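PDB 5XH8: extracellular invertase from Aspergillus kawachii, which probably cleaves sucrose and related beta-fructofuranosides, and has high transfructosylation activity, moving fructosyl groups onto sugar acceptors to build fructooligosaccharides such as 1-kestose. Local coordinates for residues 159-164 / 219-224; 204-209 / 266-271; 224-229 / 245-250. All coordinates share one frame; numbering follows the deposited sequence.

Contact 1 (159-164 / 219-224); sequences GPPFAY and WEYLGQ
Pro161 sets its CG down on the face of the Tyr221 ring, almost straight above its middle, the two side chains crossing at about a right angle. CG is 3.5 Å from the centroid of the Tyr221 ring and only 11° off its normal, a well-formed CH-pi contact. On the opposite face of the same ring sits the backbone N of Gly223, 3.3 Å above the plane of Tyr221 and also over the centre, so the ring is held between the proline and its own strand. The first torsion of Tyr221 makes this possible: with CG anti to the backbone N (chi1 -179°), the ring reaches out to the 159-164 loop. Pro161 works on two sides, because its CB also covers the centre of the Tyr164 ring, 3.6 Å above that plane. Tyr164 gets there through a type II turn from Pro161 to Tyr164, closed by Tyr164 N bonding to Pro161 O. The two tyrosines approach from opposite directions and meet at their rims: Tyr221 OH comes up at the edge of the other ring, 3.5 Å from Tyr164 CE2. The hydroxyls are not hydrogen-bonded to each other. Gln224 adds a lighter touch, its OE1 4.0 Å from Tyr164 CE2 and its amide turned 65° from the ring plane. Phe162, at the bend of the turn, packs instead on Tyr212 and Trp219 of the second subunit. The arrangement belongs to the rim of a four-stranded beta-propeller blade, where the loop leading into its first strand, 166-176, folds against the outermost strand, 219-227.

Contact 2 (204-209 / 266-271); sequences PAQFLY and IFTTIG
Gln206 reaches across from its strand to Thr268, and almost everything in this contact happens at the end of that one side chain. NE2 of Gln206 donates to OG1 of Thr268 over 3.0 Å, with an N-H...O angle of 159°. The hydroxyl oxygen lies practically in the amide plane, 6° out of it, so the bond uses the N-H in its natural direction. The same nitrogen rests against the branch methyl of Ile270, Gln206 NE2 lying 3.4 Å from Ile270 CG2. Thr268 turns its hydroxyl to the amide by placing OG1 anti to its own backbone N (chi1 -180°), while the extended glutamine chain supplies the length. Away from this close spot the contact is loose: the nearest CA atoms, those of Gln206 and Ile270, are still 9.6 Å apart, no backbone bond joins the two segments, and their mutual burial is small. The slack side does not face solvent, since all three touching residues are buried; Val252 packs on Gln206 and Trp226 on Ile270. The strands belong to neighbouring propeller blades, 203-211 to one sheet and 265-274 to the next. Gln206 OE1 accepts from Trp225 NE1, and Thr268 OG1 also bonds to the carbonyl O of Asn251, where the hydroxyl must be the donor. A buried amide with both ends engaged has its flip state fixed, and here it bridges two blades.

Contact 3 (224-229 / 245-250); sequences QWWHEP and FNFETG
Trp226 swings its CG anti to the backbone N (chi1 180°), and Phe247 places its CG beside its own backbone N (chi1 -70°); these two choices send the indole and the phenyl ring toward each other, so that the two side chains cross at about a right angle. CE2 and CZ of Phe247 come down over one face of the indole. Phe247 CE2 stands 3.6 Å above the Trp226 plane, displaced toward the rim of the ring system, and Phe247 CZ is 3.7 Å from Trp226 CH2. The planes are inclined by 34°, with the centroids of the phenyl and the six-membered indole ring 4.7 Å apart, a geometry that is neither a parallel stack nor a T-shape. A bond within its own segment helps fix the indole's rotation: Trp226 NE1 donates to Glu228 OE2 over 2.8 Å, the carboxylate oxygen lying close to the ring plane and being met on its anti side. CG of Glu228 also comes loosely within 4.4 Å of Phe247 CZ. Trp243 and Phe304 meet Trp226 edge-to-face, and Ile270 and Thr272 of the neighbouring strand pack on Phe247. Just past Phe247, Glu248 forms a salt bridge with Arg170, part of the Arg-Asp-Pro sequence characteristic of family 32. This is aromatic packing between adjacent blades of the beta-propeller, set where the chain leaves the outermost strand of one sheet, 219-227, and enters the next at strand 247-248.

In the fold
Contact 1 lies at the surface, its centre about 29 Å from the centre of the chain, whereas contacts 2 and 3 are buried and have centres only about 6 Å apart. All three draw on one blade: strand 219-227 serves contacts 1 and 3, sharing Gln224, and its neighbour 203-211 serves contact 2. Contact 1 stays within that blade and its entry loop, close to the subunit interface, and relies on proline and tyrosine faces. The other two cross to the following blade, contact 2 through an amide-hydroxyl bond and contact 3 through aromatic packing. Gly271 O and Glu248 N probably bond within the second blade, while Pro204 of the first packs on Phe247.

Contact 1 (159-164 / 219-224)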
loop_
_atom_site.group_PDB
_atom_site.type_symbol
_atom_site.label_atom_id
_atom_site.label_comp_id
_atom_site.label_asym_id
_atom_site.label_seq_id
_atom_site.Cartn_x
_atom_site.Cartn_y
_atom_site.Cartn_z
ATOM N N GLY A 159 -4.006 -2.454 -3.941
ATOM C CA GLY A 159 -3.920 -2.085 -5.334
ATOM C C GLY A 159 -4.691 -3.094 -6.123
ATOM O O GLY A 159 -5.291 -4.013 -5.535
ATOM N N PRO A 160 -4.694 -2.920 -7.451
ATOM C CA PRO A 160 -5.432 -3.812 -8.322
ATOM C C PRO A 160 -4.725 -5.155 -8.479
ATOM O O PRO A 160 -3.610 -5.304 -8.011
ATOM C CB PRO A 160 -5.478 -3.048 -9.641
ATOM C CG PRO A 160 -4.304 -2.165 -9.627
ATOM C CD PRO A 160 -4.022 -1.840 -8.194
ATOM N N PRO A 161 -5.364 -6.118 -9.153
ATOM C CA PRO A 161 -4.719 -7.415 -9.378
ATOM C C PRO A 161 -3.362 -7.283 -10.051
ATOM O O PRO A 161 -3.089 -6.273 -10.740
ATOM C CB PRO A 161 -5.725 -8.171 -10.261
ATOM C CG PRO A 161 -7.058 -7.567 -9.896
ATOM C CD PRO A 161 -6.759 -6.110 -9.642
ATOM N N PHE A 162 -2.510 -8.265 -9.777
ATOM C CA PHE A 162 -1.095 -8.231 -10.133
ATOM C C PHE A 162 -0.841 -7.746 -11.562
ATOM O O PHE A 162 -1.361 -8.314 -12.521
ATOM C CB PHE A 162 -0.475 -9.629 -9.944
ATOM C CG PHE A 162 0.995 -9.689 -10.287
ATOM C CD1 PHE A 162 1.931 -9.118 -9.442
ATOM C CD2 PHE A 162 1.430 -10.279 -11.477
ATOM C CE1 PHE A 162 3.286 -9.142 -9.740
ATOM C CE2 PHE A 162 2.789 -10.310 -11.797
ATOM C CZ PHE A 162 3.717 -9.741 -10.918
ATOM N N ALA A 163 -0.045 -6.687 -11.688
ATOM C CA ALA A 163 0.367 -6.117 -12.979
ATOM C C ALA A 163 -0.751 -5.545 -13.868
ATOM O O ALA A 163 -0.502 -5.237 -15.043
ATOM C CB ALA A 163 1.222 -7.120 -13.761
ATOM N N TYR A 164 -1.956 -5.342 -13.325
ATOM C CA TYR A 164 -3.025 -4.698 -14.104
ATOM C C TYR A 164 -2.688 -3.223 -14.266
ATOM O O TYR A 164 -2.343 -2.549 -13.292
ATOM C CB TYR A 164 -4.379 -4.853 -13.416
ATOM C CG TYR A 164 -5.076 -6.184 -13.634
ATOM C CD1 TYR A 164 -4.360 -7.362 -13.922
ATOM C CD2 TYR A 164 -6.468 -6.276 -13.534
ATOM C CE1 TYR A 164 -5.015 -8.584 -14.097
ATOM C CE2 TYR A 164 -7.133 -7.502 -13.704
ATOM C CZ TYR A 164 -6.402 -8.648 -13.993
ATOM O OH TYR A 164 -7.033 -9.868 -14.179
ATOM N N TRP A 219 -10.014 -9.472 0.737
ATOM C CA TRP A 219 -11.026 -9.431 -0.304
ATOM C C TRP A 219 -10.550 -10.250 -1.490
ATOM O O TRP A 219 -9.570 -9.906 -2.168
ATOM C CB TRP A 219 -11.344 -7.967 -0.682
ATOM C CG TRP A 219 -11.998 -7.286 0.467
ATOM C CD1 TRP A 219 -11.376 -6.710 1.529
ATOM C CD2 TRP A 219 -13.406 -7.174 0.711
ATOM N NE1 TRP A 219 -12.304 -6.237 2.424
ATOM C CE2 TRP A 219 -13.559 -6.509 1.941
ATOM C CE3 TRP A 219 -14.552 -7.598 0.018
ATOM C CZ2 TRP A 219 -14.806 -6.243 2.488
ATOM C CZ3 TRP A 219 -15.794 -7.327 0.560
ATOM C CH2 TRP A 219 -15.918 -6.659 1.777
ATOM N N GLU A 220 -11.247 -11.358 -1.731
ATOM C CA GLU A 220 -10.864 -12.297 -2.766
ATOM C C GLU A 220 -11.307 -11.761 -4.108
ATOM O O GLU A 220 -12.473 -11.424 -4.286
ATOM C CB GLU A 220 -11.507 -13.650 -2.478
ATOM C CG GLU A 220 -11.182 -14.712 -3.508
ATOM C CD GLU A 220 -11.800 -16.067 -3.173
ATOM O OE1 GLU A 220 -12.697 -16.166 -2.316
ATOM O OE2 GLU A 220 -11.357 -17.042 -3.776
ATOM N N TYR A 221 -10.391 -11.700 -5.063
ATOM C CA TYR A 221 -10.688 -11.183 -6.387
ATOM C C TYR A 221 -11.461 -12.220 -7.212
ATOM O O TYR A 221 -11.041 -13.373 -7.294
ATOM C CB TYR A 221 -9.396 -10.809 -7.111
ATOM C CG TYR A 221 -9.613 -10.236 -8.500
ATOM C CD1 TYR A 221 -10.501 -9.173 -8.715
ATOM C CD2 TYR A 221 -8.927 -10.751 -9.600
ATOM C CE1 TYR A 221 -10.690 -8.651 -9.995
ATOM C CE2 TYR A 221 -9.110 -10.234 -10.876
ATOM C CZ TYR A 221 -9.986 -9.179 -11.066
ATOM O OH TYR A 221 -10.174 -8.692 -12.344
ATOM N N LEU A 222 -12.570 -11.801 -7.820
ATOM C CA LEU A 222 -13.433 -12.683 -8.617
ATOM C C LEU A 222 -13.476 -12.341 -10.094
ATOM O O LEU A 222 -14.296 -12.893 -10.851
ATOM C CB LEU A 222 -14.841 -12.652 -8.056
ATOM C CG LEU A 222 -14.961 -13.133 -6.616
ATOM C CD1 LEU A 222 -16.354 -12.854 -6.115
ATOM C CD2 LEU A 222 -14.614 -14.621 -6.477
ATOM N N GLY A 223 -12.600 -11.443 -10.520
ATOM C CA GLY A 223 -12.456 -11.119 -11.940
ATOM C C GLY A 223 -13.179 -9.856 -12.341
ATOM O O GLY A 223 -13.953 -9.280 -11.557
ATOM N N GLN A 224 -12.941 -9.443 -13.580
ATOM C CA GLN A 224 -13.716 -8.379 -14.188
ATOM C C GLN A 224 -15.101 -8.882 -14.566
ATOM O O GLN A 224 -15.339 -9.222 -15.725
ATOM C CB GLN A 224 -13.023 -7.860 -15.434
ATOM C CG GLN A 224 -11.704 -7.194 -15.117
ATOM C CD GLN A 224 -10.894 -6.969 -16.343
ATOM O OE1 GLN A 224 -9.897 -7.668 -16.572
ATOM N NE2 GLN A 224 -11.292 -5.993 -17.144
#

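Contact 2 (204-209 / 266-271)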
loop_
_atom_site.group_PDB
_atom_site.type_symbol
_atom_site.label_atom_id
_atom_site.label_comp_id
_atom_site.label_asym_id
_atom_site.label_seq_id
_atom_site.Cartn_x
_atom_site.Cartn_y
_atom_site.Cartn_z
ATOM N N PRO A 204 -13.274 -0.012 -20.119
ATOM C CA PRO A 204 -13.885 0.085 -18.795
ATOM C C PRO A 204 -14.272 -1.253 -18.173
ATOM O O PRO A 204 -14.534 -2.231 -18.900
ATOM C CB PRO A 204 -15.145 0.924 -19.055
ATOM C CG PRO A 204 -15.447 0.718 -20.503
ATOM C CD PRO A 204 -14.102 0.642 -21.150
ATOM N N ALA A 205 -14.330 -1.284 -16.842
ATOM C CA ALA A 205 -14.664 -2.494 -16.113
ATOM C C ALA A 205 -15.083 -2.257 -14.675
ATOM O O ALA A 205 -14.735 -1.240 -14.068
ATOM C CB ALA A 205 -13.477 -3.449 -16.123
ATOM N N GLN A 206 -15.835 -3.215 -14.144
ATOM C CA GLN A 206 -16.017 -3.391 -12.734
ATOM C C GLN A 206 -15.230 -4.608 -12.301
ATOM O O GLN A 206 -15.400 -5.727 -12.857
ATOM C CB GLN A 206 -17.484 -3.611 -12.393
ATOM C CG GLN A 206 -18.368 -2.410 -12.681
ATOM C CD GLN A 206 -19.796 -2.621 -12.210
ATOM O OE1 GLN A 206 -20.165 -3.695 -11.722
ATOM N NE2 GLN A 206 -20.601 -1.583 -12.334
ATOM N N PHE A 207 -14.378 -4.392 -11.306
ATOM C CA PHE A 207 -13.607 -5.443 -10.682
ATOM C C PHE A 207 -14.391 -5.932 -9.477
ATOM O O PHE A 207 -14.735 -5.123 -8.606
ATOM C CB PHE A 207 -12.253 -4.886 -10.235
ATOM C CG PHE A 207 -11.479 -4.229 -11.337
ATOM C CD1 PHE A 207 -10.710 -4.995 -12.220
ATOM C CD2 PHE A 207 -11.534 -2.867 -11.517
ATOM C CE1 PHE A 207 -10.000 -4.394 -13.242
ATOM C CE2 PHE A 207 -10.826 -2.259 -12.529
ATOM C CZ PHE A 207 -10.062 -3.025 -13.397
ATOM N N LEU A 208 -14.644 -7.248 -9.406
ATOM C CA LEU A 208 -15.534 -7.839 -8.396
ATOM C C LEU A 208 -14.716 -8.566 -7.350
ATOM O O LEU A 208 -13.746 -9.248 -7.700
ATOM C CB LEU A 208 -16.543 -8.803 -9.058
ATOM C CG LEU A 208 -17.558 -9.525 -8.150
ATOM C CD1 LEU A 208 -18.520 -8.535 -7.493
ATOM C CD2 LEU A 208 -18.335 -10.596 -8.928
ATOM N N TYR A 209 -15.114 -8.417 -6.083
ATOM C CA TYR A 209 -14.477 -9.074 -4.951
ATOM C C TYR A 209 -15.497 -9.630 -3.982
ATOM O O TYR A 209 -16.617 -9.141 -3.906
ATOM C CB TYR A 209 -13.587 -8.073 -4.152
ATOM C CG TYR A 209 -12.434 -7.496 -4.911
ATOM C CD1 TYR A 209 -12.629 -6.475 -5.834
ATOM C CD2 TYR A 209 -11.141 -7.956 -4.708
ATOM C CE1 TYR A 209 -11.570 -5.948 -6.545
ATOM C CE2 TYR A 209 -10.076 -7.428 -5.411
ATOM C CZ TYR A 209 -10.303 -6.411 -6.319
ATOM O OH TYR A 209 -9.271 -5.894 -7.037
ATOM N N ILE A 266 -30.934 -8.265 -11.543
ATOM C CA ILE A 266 -29.726 -7.535 -11.149
ATOM C C ILE A 266 -29.477 -6.341 -12.087
ATOM O O ILE A 266 -29.490 -6.462 -13.322
ATOM C CB ILE A 266 -28.511 -8.482 -11.081
ATOM C CG1 ILE A 266 -28.673 -9.434 -9.895
ATOM C CG2 ILE A 266 -27.196 -7.709 -10.934
ATOM C CD1 ILE A 266 -27.738 -10.637 -9.925
ATOM N N PHE A 267 -29.252 -5.191 -11.474
ATOM C CA PHE A 267 -28.982 -3.937 -12.184
ATOM C C PHE A 267 -27.702 -3.310 -11.629
ATOM O O PHE A 267 -27.333 -3.564 -10.475
ATOM C CB PHE A 267 -30.114 -2.946 -11.938
ATOM C CG PHE A 267 -31.409 -3.273 -12.642
ATOM C CD1 PHE A 267 -32.308 -4.192 -12.097
ATOM C CD2 PHE A 267 -31.766 -2.602 -13.808
ATOM C CE1 PHE A 267 -33.529 -4.459 -12.726
ATOM C CE2 PHE A 267 -32.981 -2.868 -14.444
ATOM C CZ PHE A 267 -33.857 -3.800 -13.904
ATOM N N THR A 268 -27.058 -2.477 -12.439
ATOM C CA THR A 268 -25.973 -1.617 -11.961
ATOM C C THR A 268 -26.223 -0.194 -12.458
ATOM O O THR A 268 -26.813 -0.015 -13.538
ATOM C CB THR A 268 -24.584 -2.129 -12.418
ATOM O OG1 THR A 268 -23.537 -1.266 -11.928
ATOM C CG2 THR A 268 -24.497 -2.241 -13.947
ATOM N N THR A 269 -25.831 0.802 -11.665
ATOM C CA THR A 269 -25.684 2.182 -12.175
ATOM C C THR A 269 -24.197 2.547 -12.226
ATOM O O THR A 269 -23.421 2.135 -11.353
ATOM C CB THR A 269 -26.513 3.227 -11.406
ATOM O OG1 THR A 269 -26.097 3.313 -10.036
ATOM C CG2 THR A 269 -28.004 2.865 -11.446
ATOM N N ILE A 270 -23.807 3.279 -13.273
ATOM C CA ILE A 270 -22.414 3.682 -13.468
ATOM C C ILE A 270 -22.355 5.034 -14.097
ATOM O O ILE A 270 -23.244 5.393 -14.854
ATOM C CB ILE A 270 -21.633 2.758 -14.426
ATOM C CG1 ILE A 270 -22.479 2.393 -15.657
ATOM C CG2 ILE A 270 -21.215 1.503 -13.701
ATOM C CD1 ILE A 270 -21.635 1.932 -16.809
ATOM N N GLY A 271 -21.294 5.767 -13.782
ATOM C CA GLY A 271 -20.873 6.908 -14.568
ATOM C C GLY A 271 -19.905 6.397 -15.623
ATOM O O GLY A 271 -19.078 5.531 -15.344
#

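Contact 3 (224-229 / 245-250)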
loop_
_atom_site.group_PDB
_atom_site.type_symbol
_atom_site.label_atom_id
_atom_site.label_comp_id
_atom_site.label_asym_id
_atom_site.label_seq_id
_atom_site.Cartn_x
_atom_site.Cartn_y
_atom_site.Cartn_z
ATOM N N GLN A 224 -12.941 -9.443 -13.580
ATOM C CA GLN A 224 -13.716 -8.379 -14.188
ATOM C C GLN A 224 -15.101 -8.882 -14.566
ATOM O O GLN A 224 -15.339 -9.222 -15.725
ATOM C CB GLN A 224 -13.023 -7.860 -15.434
ATOM C CG GLN A 224 -11.704 -7.194 -15.117
ATOM C CD GLN A 224 -10.894 -6.969 -16.343
ATOM O OE1 GLN A 224 -9.897 -7.668 -16.572
ATOM N NE2 GLN A 224 -11.292 -5.993 -17.144
ATOM N N TRP A 225 -16.013 -8.911 -13.602
ATOM C CA TRP A 225 -17.314 -9.526 -13.834
ATOM C C TRP A 225 -18.097 -8.810 -14.952
ATOM O O TRP A 225 -18.954 -9.414 -15.563
ATOM C CB TRP A 225 -18.110 -9.669 -12.520
ATOM C CG TRP A 225 -18.983 -8.526 -12.170
ATOM C CD1 TRP A 225 -18.648 -7.194 -12.171
ATOM C CD2 TRP A 225 -20.342 -8.593 -11.772
ATOM N NE1 TRP A 225 -19.730 -6.425 -11.815
ATOM C CE2 TRP A 225 -20.785 -7.256 -11.555
ATOM C CE3 TRP A 225 -21.250 -9.644 -11.592
ATOM C CZ2 TRP A 225 -22.098 -6.955 -11.160
ATOM C CZ3 TRP A 225 -22.549 -9.342 -11.178
ATOM C CH2 TRP A 225 -22.961 -8.007 -10.971
ATOM N N TRP A 226 -17.804 -7.529 -15.198
ATOM C CA TRP A 226 -18.340 -6.806 -16.339
ATOM C C TRP A 226 -17.241 -5.918 -16.895
ATOM O O TRP A 226 -16.603 -5.151 -16.146
ATOM C CB TRP A 226 -19.569 -5.960 -15.940
ATOM C CG TRP A 226 -20.174 -5.179 -17.085
ATOM C CD1 TRP A 226 -20.277 -5.584 -18.400
ATOM C CD2 TRP A 226 -20.793 -3.890 -17.020
ATOM N NE1 TRP A 226 -20.876 -4.608 -19.152
ATOM C CE2 TRP A 226 -21.214 -3.560 -18.340
ATOM C CE3 TRP A 226 -21.030 -2.975 -15.984
ATOM C CZ2 TRP A 226 -21.850 -2.353 -18.649
ATOM C CZ3 TRP A 226 -21.649 -1.759 -16.291
ATOM C CH2 TRP A 226 -22.062 -1.467 -17.622
ATOM N N HIS A 227 -16.988 -6.044 -18.194
ATOM C CA HIS A 227 -16.045 -5.192 -18.875
ATOM C C HIS A 227 -16.484 -5.026 -20.324
ATOM O O HIS A 227 -17.183 -5.865 -20.851
ATOM C CB HIS A 227 -14.624 -5.781 -18.773
ATOM C CG HIS A 227 -14.481 -7.113 -19.443
ATOM N ND1 HIS A 227 -14.080 -7.245 -20.756
ATOM C CD2 HIS A 227 -14.739 -8.367 -19.000
ATOM C CE1 HIS A 227 -14.072 -8.523 -21.084
ATOM N NE2 HIS A 227 -14.478 -9.224 -20.040
ATOM N N GLU A 228 -16.100 -3.920 -20.947
ATOM C CA GLU A 228 -16.475 -3.621 -22.321
ATOM C C GLU A 228 -15.266 -3.041 -23.018
ATOM O O GLU A 228 -14.401 -2.448 -22.360
ATOM C CB GLU A 228 -17.607 -2.595 -22.366
ATOM C CG GLU A 228 -18.895 -3.025 -21.702
ATOM C CD GLU A 228 -19.655 -4.094 -22.470
ATOM O OE1 GLU A 228 -19.289 -4.400 -23.619
ATOM O OE2 GLU A 228 -20.618 -4.631 -21.893
ATOM N N PRO A 229 -15.184 -3.205 -24.356
ATOM C CA PRO A 229 -14.090 -2.601 -25.113
ATOM C C PRO A 229 -14.104 -1.081 -25.042
ATOM O O PRO A 229 -15.183 -0.474 -24.981
ATOM C CB PRO A 229 -14.369 -3.036 -26.574
ATOM C CG PRO A 229 -15.229 -4.233 -26.456
ATOM C CD PRO A 229 -16.063 -4.021 -25.218
ATOM N N PHE A 245 -14.540 5.546 -21.797
ATOM C CA PHE A 245 -13.138 5.211 -21.480
ATOM C C PHE A 245 -12.854 4.711 -20.079
ATOM O O PHE A 245 -11.756 4.225 -19.812
ATOM C CB PHE A 245 -12.267 6.394 -21.798
ATOM C CG PHE A 245 -12.228 6.734 -23.269
ATOM C CD1 PHE A 245 -13.189 7.562 -23.832
ATOM C CD2 PHE A 245 -11.218 6.233 -24.086
ATOM C CE1 PHE A 245 -13.148 7.893 -25.181
ATOM C CE2 PHE A 245 -11.168 6.552 -25.446
ATOM C CZ PHE A 245 -12.133 7.388 -25.991
ATOM N N ASN A 246 -13.827 4.827 -19.180
ATOM C CA ASN A 246 -13.633 4.450 -17.775
ATOM C C ASN A 246 -14.992 4.423 -17.089
ATOM O O ASN A 246 -15.821 5.261 -17.381
ATOM C CB ASN A 246 -12.709 5.471 -17.090
ATOM C CG ASN A 246 -12.309 5.048 -15.700
ATOM O OD1 ASN A 246 -11.644 4.027 -15.514
ATOM N ND2 ASN A 246 -12.707 5.833 -14.713
ATOM N N PHE A 247 -15.225 3.442 -16.219
ATOM C CA PHE A 247 -16.415 3.409 -15.377
ATOM C C PHE A 247 -16.113 4.009 -13.985
ATOM O O PHE A 247 -15.032 3.794 -13.437
ATOM C CB PHE A 247 -16.924 1.980 -15.136
ATOM C CG PHE A 247 -17.538 1.287 -16.339
ATOM C CD1 PHE A 247 -17.979 1.975 -17.475
ATOM C CD2 PHE A 247 -17.702 -0.093 -16.297
ATOM C CE1 PHE A 247 -18.534 1.286 -18.549
ATOM C CE2 PHE A 247 -18.268 -0.782 -17.374
ATOM C CZ PHE A 247 -18.691 -0.084 -18.490
ATOM N N GLU A 248 -17.107 4.718 -13.438
ATOM C CA GLU A 248 -17.052 5.356 -12.115
ATOM C C GLU A 248 -18.327 5.006 -11.339
ATOM O O GLU A 248 -19.362 4.666 -11.937
ATOM C CB GLU A 248 -16.938 6.873 -12.276
ATOM C CG GLU A 248 -15.676 7.331 -13.032
ATOM C CD GLU A 248 -15.351 8.780 -12.777
ATOM O OE1 GLU A 248 -15.978 9.648 -13.437
ATOM O OE2 GLU A 248 -14.510 9.047 -11.863
ATOM N N THR A 249 -18.228 5.066 -10.014
ATOM C CA THR A 249 -19.362 4.948 -9.074
ATOM C C THR A 249 -20.346 3.809 -9.372
ATOM O O THR A 249 -21.578 3.977 -9.282
ATOM C CB THR A 249 -20.123 6.289 -8.933
ATOM O OG1 THR A 249 -20.787 6.613 -10.158
ATOM C CG2 THR A 249 -19.152 7.399 -8.570
ATOM N N GLY A 250 -19.780 2.654 -9.721
ATOM C CA GLY A 250 -20.555 1.441 -9.948
ATOM C C GLY A 250 -21.333 1.068 -8.702
ATOM O O GLY A 250 -20.735 0.887 -7.661
#